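Local coordinates for protein 1-Cys peroxiredoxin (Vibrio vulnificus MO6-24/O, PDB 5K2I) that probably reduces hydrogen peroxide and other peroxides through a peroxidatic cysteine, as a 1-Cys peroxiredoxin of the thioredoxin fold that is also implicated in scavenging nitric oxide, at residues T45-E50 and S122-M127; F80-W85 and I94-D99. One frame throughout, in Å; residues are numbered along the deposited sequence.

Interaction 1 of 2, residues T45-E50 and S122-M127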
loop_
_atom_site.group_PDB
_atom_site.type_symbol
_atom_site.label_atom_id
_atom_site.label_comp_id
_atom_site.label_asym_id
_atom_site.label_seq_id
_atom_site.Cartn_x
_atom_site.Cartn_y
_atom_site.Cartn_z
ATOM N N THR A 45 -2.852 -12.068 1.388
ATOM C CA THR A 45 -1.948 -10.915 1.451
ATOM C C THR A 45 -2.682 -9.691 1.998
ATOM O O THR A 45 -3.910 -9.604 1.942
ATOM C CB THR A 45 -1.302 -10.565 0.067
ATOM O OG1 THR A 45 -2.293 -10.046 -0.832
ATOM C CG2 THR A 45 -0.604 -11.772 -0.522
ATOM N N PRO A 46 -1.931 -8.732 2.547
ATOM C CA PRO A 46 -2.644 -7.589 3.118
ATOM C C PRO A 46 -3.033 -6.573 2.054
ATOM O O PRO A 46 -2.255 -6.254 1.144
ATOM C CB PRO A 46 -1.644 -7.015 4.122
ATOM C CG PRO A 46 -0.313 -7.472 3.655
ATOM C CD PRO A 46 -0.504 -8.763 2.906
ATOM N N THR A 47 -4.281 -6.127 2.147
ATOM C CA THR A 47 -4.840 -5.055 1.332
ATOM C C THR A 47 -5.731 -4.291 2.295
ATOM O O THR A 47 -6.296 -4.908 3.200
ATOM C CB THR A 47 -5.654 -5.590 0.127
ATOM O OG1 THR A 47 -4.778 -6.247 -0.802
ATOM C CG2 THR A 47 -6.406 -4.468 -0.586
ATOM N N CYS A 48 -5.833 -2.969 2.148
ATOM C CA CYS A 48 -6.802 -2.193 2.925
ATOM C C CYS A 48 -8.112 -2.939 2.925
ATOM O O CYS A 48 -8.614 -3.292 1.865
ATOM C CB CYS A 48 -7.006 -0.796 2.343
ATOM S SG CYS A 48 -5.502 0.182 2.217
ATOM N N SER A 49 -8.658 -3.211 4.103
ATOM C CA SER A 49 -9.801 -4.123 4.174
ATOM C C SER A 49 -10.961 -3.686 3.295
ATOM O O SER A 49 -11.601 -4.514 2.639
ATOM C CB SER A 49 -10.274 -4.270 5.615
ATOM O OG SER A 49 -9.228 -4.809 6.393
ATOM N N GLU A 50 -11.201 -2.378 3.261
ATOM C CA GLU A 50 -12.284 -1.797 2.483
ATOM C C GLU A 50 -12.176 -2.093 0.987
ATOM O O GLU A 50 -13.159 -1.947 0.258
ATOM C CB GLU A 50 -12.314 -0.280 2.698
ATOM C CG GLU A 50 -11.092 0.413 2.107
ATOM C CD GLU A 50 -10.872 1.815 2.645
ATOM O OE1 GLU A 50 -11.116 2.780 1.886
ATOM O OE2 GLU A 50 -10.435 1.949 3.815
ATOM N N SER A 122 -1.609 -10.197 -9.881
ATOM C CA SER A 122 -2.527 -9.177 -10.365
ATOM C C SER A 122 -2.352 -7.870 -9.612
ATOM O O SER A 122 -2.069 -7.866 -8.414
ATOM C CB SER A 122 -3.974 -9.638 -10.201
ATOM O OG SER A 122 -4.876 -8.687 -10.744
ATOM N N GLN A 123 -2.547 -6.762 -10.314
ATOM C CA GLN A 123 -2.788 -5.476 -9.663
ATOM C C GLN A 123 -4.119 -5.538 -8.927
ATOM O O GLN A 123 -4.976 -6.375 -9.255
ATOM C CB GLN A 123 -2.803 -4.345 -10.690
ATOM C CG GLN A 123 -1.451 -4.133 -11.373
ATOM C CD GLN A 123 -1.542 -3.146 -12.532
ATOM O OE1 GLN A 123 -1.091 -3.432 -13.651
ATOM N NE2 GLN A 123 -2.127 -1.989 -12.273
ATOM N N ARG A 124 -4.310 -4.620 -7.985
ATOM C CA ARG A 124 -5.608 -4.430 -7.344
ATOM C C ARG A 124 -6.532 -3.635 -8.248
ATOM O O ARG A 124 -6.166 -2.566 -8.718
ATOM C CB ARG A 124 -5.448 -3.695 -6.013
ATOM C CG ARG A 124 -4.672 -4.481 -4.984
ATOM C CD ARG A 124 -4.611 -3.752 -3.643
ATOM N NE ARG A 124 -3.771 -4.477 -2.694
ATOM C CZ ARG A 124 -2.454 -4.321 -2.610
ATOM N NH1 ARG A 124 -1.834 -3.467 -3.413
ATOM N NH2 ARG A 124 -1.751 -5.025 -1.731
ATOM N N TYR A 125 -7.726 -4.164 -8.500
ATOM C CA TYR A 125 -8.727 -3.445 -9.259
ATOM C C TYR A 125 -10.111 -3.963 -8.896
ATOM O O TYR A 125 -10.252 -5.039 -8.295
ATOM C CB TYR A 125 -8.482 -3.576 -10.783
ATOM C CG TYR A 125 -8.636 -4.997 -11.322
ATOM C CD1 TYR A 125 -9.894 -5.539 -11.564
ATOM C CD2 TYR A 125 -7.525 -5.800 -11.559
ATOM C CE1 TYR A 125 -10.042 -6.836 -12.028
ATOM C CE2 TYR A 125 -7.664 -7.098 -12.039
ATOM C CZ TYR A 125 -8.926 -7.608 -12.257
ATOM O OH TYR A 125 -9.060 -8.903 -12.710
ATOM N N ALA A 126 -11.131 -3.226 -9.302
ATOM C CA ALA A 126 -12.498 -3.703 -9.170
ATOM C C ALA A 126 -13.284 -3.278 -10.388
ATOM O O ALA A 126 -13.045 -2.203 -10.957
ATOM C CB ALA A 126 -13.145 -3.179 -7.894
ATOM N N MET A 127 -14.203 -4.146 -10.786
ATOM C CA MET A 127 -15.033 -3.959 -11.965
ATOM C C MET A 127 -16.506 -4.150 -11.666
ATOM O O MET A 127 -16.878 -4.981 -10.818
ATOM C CB MET A 127 -14.691 -4.982 -13.044
ATOM C CG MET A 127 -13.375 -4.895 -13.695
ATOM S SD MET A 127 -13.313 -6.339 -14.785
ATOM C CE MET A 127 -11.759 -5.993 -15.593
#
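R124 reaches from the break in strand 120-130, inside the thioredoxin-fold sheet, to T47, in the PxxxTxxC signature of peroxiredoxins, where P41, T45 and C48 occupy the characteristic positions and C48 is presumably the peroxidatic cysteine. The arginine is extended from CG to NE (chi2 and chi3 both near -176°), which carries its guanidinium across the gap between two backbones whose nearest CA atoms, those of T47 and R124, are 8.7 Å apart. NE then donates to T47 OG1 at 2.8 Å in an almost straight bond, with the oxygen lying practically in the guanidinium plane. The threonine receives it with OG1 beside its own backbone N and CG2 anti to that N (chi1 -67°); the methyl therefore lies alongside the arginine stem, CG2 standing 3.6 Å from R124 CD. A second, more bent bond runs from R124 NH2 to P46 O at 3.2 Å. This acceptor lies at the same guanidinium edge but is tilted 21° out of the plane, while the donor itself sits in the carbonyl plane of P46. Two bonds to one edge fix the rotation of the group, and a salt bridge from NH1 to E140 holds it from another side; F145 of the second subunit packs on R124 as well. The segment 45-50 is loop followed by a short 3-10 turn, and C48, next to T47, is disulfide-bonded to C48 of the second subunit, so this is the oxidised form. R124 holds P46 and T47, and its nearest guanidinium atom, NE, lies 7.0 Å from C48 SG.

Interaction 2 of 2, residues F80-W85 and I94-D99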
loop_
_atom_site.group_PDB
_atom_site.type_symbol
_atom_site.label_atom_id
_atom_site.label_comp_id
_atom_site.label_asym_id
_atom_site.label_seq_id
_atom_site.Cartn_x
_atom_site.Cartn_y
_atom_site.Cartn_z
ATOM N N PHE A 80 -7.163 -24.244 -4.879
ATOM C CA PHE A 80 -7.156 -24.731 -3.486
ATOM C C PHE A 80 -6.884 -23.588 -2.516
ATOM O O PHE A 80 -7.553 -23.464 -1.481
ATOM C CB PHE A 80 -6.116 -25.839 -3.277
ATOM C CG PHE A 80 -6.379 -27.079 -4.089
ATOM C CD1 PHE A 80 -7.460 -27.889 -3.809
ATOM C CD2 PHE A 80 -5.554 -27.408 -5.152
ATOM C CE1 PHE A 80 -7.711 -29.030 -4.567
ATOM C CE2 PHE A 80 -5.792 -28.549 -5.919
ATOM C CZ PHE A 80 -6.883 -29.354 -5.627
ATOM N N VAL A 81 -5.920 -22.744 -2.851
ATOM C CA VAL A 81 -5.624 -21.595 -2.004
ATOM C C VAL A 81 -6.807 -20.624 -1.970
ATOM O O VAL A 81 -7.144 -20.098 -0.913
ATOM C CB VAL A 81 -4.348 -20.881 -2.475
ATOM C CG1 VAL A 81 -4.153 -19.567 -1.724
ATOM C CG2 VAL A 81 -3.147 -21.783 -2.265
ATOM N N MET A 82 -7.470 -20.407 -3.108
ATOM C CA MET A 82 -8.619 -19.495 -3.115
ATOM C C MET A 82 -9.782 -20.017 -2.261
ATOM O O MET A 82 -10.437 -19.243 -1.554
ATOM C CB MET A 82 -9.103 -19.216 -4.544
ATOM C CG MET A 82 -8.125 -18.388 -5.387
ATOM S SD MET A 82 -7.764 -16.755 -4.679
ATOM C CE MET A 82 -9.289 -15.883 -5.026
ATOM N N LYS A 83 -10.032 -21.325 -2.320
ATOM C CA LYS A 83 -11.050 -21.928 -1.480
ATOM C C LYS A 83 -10.705 -21.761 -0.001
ATOM O O LYS A 83 -11.560 -21.386 0.797
ATOM C CB LYS A 83 -11.217 -23.406 -1.831
ATOM C CG LYS A 83 -12.264 -24.124 -0.994
ATOM C CD LYS A 83 -12.524 -25.516 -1.555
ATOM C CE LYS A 83 -13.623 -26.223 -0.782
ATOM N NZ LYS A 83 -13.188 -26.460 0.618
ATOM N N ALA A 84 -9.443 -21.997 0.348
ATOM C CA ALA A 84 -9.008 -21.876 1.736
ATOM C C ALA A 84 -9.160 -20.441 2.223
ATOM O O ALA A 84 -9.550 -20.195 3.361
ATOM C CB ALA A 84 -7.582 -22.337 1.882
ATOM N N TRP A 85 -8.871 -19.485 1.349
ATOM C CA TRP A 85 -8.934 -18.082 1.731
ATOM C C TRP A 85 -10.373 -17.640 1.976
ATOM O O TRP A 85 -10.666 -16.942 2.957
ATOM C CB TRP A 85 -8.291 -17.219 0.648
ATOM C CG TRP A 85 -8.114 -15.772 1.021
ATOM C CD1 TRP A 85 -7.746 -15.263 2.243
ATOM C CD2 TRP A 85 -8.290 -14.649 0.156
ATOM N NE1 TRP A 85 -7.680 -13.893 2.179
ATOM C CE2 TRP A 85 -8.016 -13.485 0.911
ATOM C CE3 TRP A 85 -8.659 -14.515 -1.188
ATOM C CZ2 TRP A 85 -8.097 -12.196 0.367
ATOM C CZ3 TRP A 85 -8.735 -13.231 -1.733
ATOM C CH2 TRP A 85 -8.468 -12.090 -0.950
ATOM N N ILE A 94 -19.479 -14.608 -1.529
ATOM C CA ILE A 94 -18.527 -14.209 -2.562
ATOM C C ILE A 94 -17.899 -15.408 -3.270
ATOM O O ILE A 94 -17.427 -16.356 -2.646
ATOM C CB ILE A 94 -17.437 -13.306 -1.962
ATOM C CG1 ILE A 94 -18.086 -12.004 -1.461
ATOM C CG2 ILE A 94 -16.339 -13.002 -2.990
ATOM C CD1 ILE A 94 -17.197 -11.146 -0.638
ATOM N N LEU A 95 -17.925 -15.363 -4.597
ATOM C CA LEU A 95 -17.423 -16.455 -5.407
ATOM C C LEU A 95 -15.912 -16.331 -5.542
ATOM O O LEU A 95 -15.415 -15.324 -6.043
ATOM C CB LEU A 95 -18.094 -16.441 -6.782
ATOM C CG LEU A 95 -17.642 -17.521 -7.757
ATOM C CD1 LEU A 95 -17.864 -18.917 -7.186
ATOM C CD2 LEU A 95 -18.382 -17.339 -9.074
ATOM N N MET A 96 -15.185 -17.340 -5.082
ATOM C CA MET A 96 -13.729 -17.319 -5.149
ATOM C C MET A 96 -13.217 -17.939 -6.454
ATOM O O MET A 96 -13.470 -19.122 -6.733
ATOM C CB MET A 96 -13.135 -18.053 -3.938
ATOM C CG MET A 96 -13.786 -17.674 -2.606
ATOM S SD MET A 96 -13.588 -15.917 -2.166
ATOM C CE MET A 96 -11.811 -15.868 -2.064
ATOM N N LEU A 97 -12.509 -17.141 -7.254
ATOM C CA LEU A 97 -12.043 -17.568 -8.575
ATOM C C LEU A 97 -10.535 -17.486 -8.702
ATOM O O LEU A 97 -9.905 -16.513 -8.269
ATOM C CB LEU A 97 -12.691 -16.718 -9.675
ATOM C CG LEU A 97 -14.219 -16.786 -9.777
ATOM C CD1 LEU A 97 -14.774 -15.768 -10.796
ATOM C CD2 LEU A 97 -14.664 -18.186 -10.125
ATOM N N ALA A 98 -9.963 -18.515 -9.313
ATOM C CA ALA A 98 -8.521 -18.662 -9.424
ATOM C C ALA A 98 -8.007 -18.434 -10.841
ATOM O O ALA A 98 -8.535 -19.001 -11.814
ATOM C CB ALA A 98 -8.108 -20.057 -8.950
ATOM N N ASP A 99 -6.979 -17.599 -10.948
ATOM C CA ASP A 99 -6.257 -17.399 -12.203
ATOM C C ASP A 99 -4.827 -17.917 -12.043
ATOM O O ASP A 99 -3.881 -17.145 -12.013
ATOM C CB ASP A 99 -6.283 -15.907 -12.563
ATOM C CG ASP A 99 -5.646 -15.604 -13.901
ATOM O OD1 ASP A 99 -5.699 -16.471 -14.803
ATOM O OD2 ASP A 99 -5.103 -14.482 -14.048
#
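M82 and M96 meet through their methyl ends, CE to CE at 3.9 Å, and supply most of the surface buried between helix 79-88 and strand 95-98. Both point their CB atoms toward the opposing segment, and their side chains cross at about a right angle. M82 is folded on itself, with chi2 and chi3 turned to -59° and -74°, and this curl lays the side chain across the strand. Its CG rests on the methyl of A98, with M82 CG 3.9 Å from A98 CB, while its CE comes to 3.4 Å from L97 O, a snug van der Waals approach to the strand backbone. L97 takes part mainly through that carbonyl, since its own side chain leaves from the other face of the strand. M96 is bent in the same way and rises against the helix. Its CE reaches the backbone of the facing residue, 3.7 Å from M82 O, and also meets W85, one turn further along the helix. There M96 CE stands 3.5 Å from W85 CE3, approaching the indole obliquely. The small A98 methyl and the two thioether chains thus fill the interface without any hydrogen bond across it. Close to the packing, S73 of strand 70-75 touches M82, M96 and W85, and F44 meets the indole ring from the active-site loop. The helix runs nearly antiparallel to the strand, at 157°, with axes 7.6 Å apart. This is the packing of a beta-alpha-beta crossover, in which helix 79-88 links the parallel neighbours 70-75 and 95-98 of the thioredoxin-fold sheet.

Overall arrangement
Both contacts reach the same mixed sheet, yet they lie at different depths. Interaction 2 is largely buried and held by van der Waals packing of mostly apolar side chains, with no hydrogen bond across it; it packs a helix on the strand that follows it, and no other chain touches its segments. Interaction 1 is a smaller surface contact, made by polar groups between a loop and strand 120-130, and it adjoins the second subunit. Along the chain, 80-85 and 94-99 are nested within the span closed by 45-50 and 122-127. The centres are 14 Å apart. H52, in the same loop two residues after segment 45-50, touches both T47 and W85 and so bridges the two neighbourhoods.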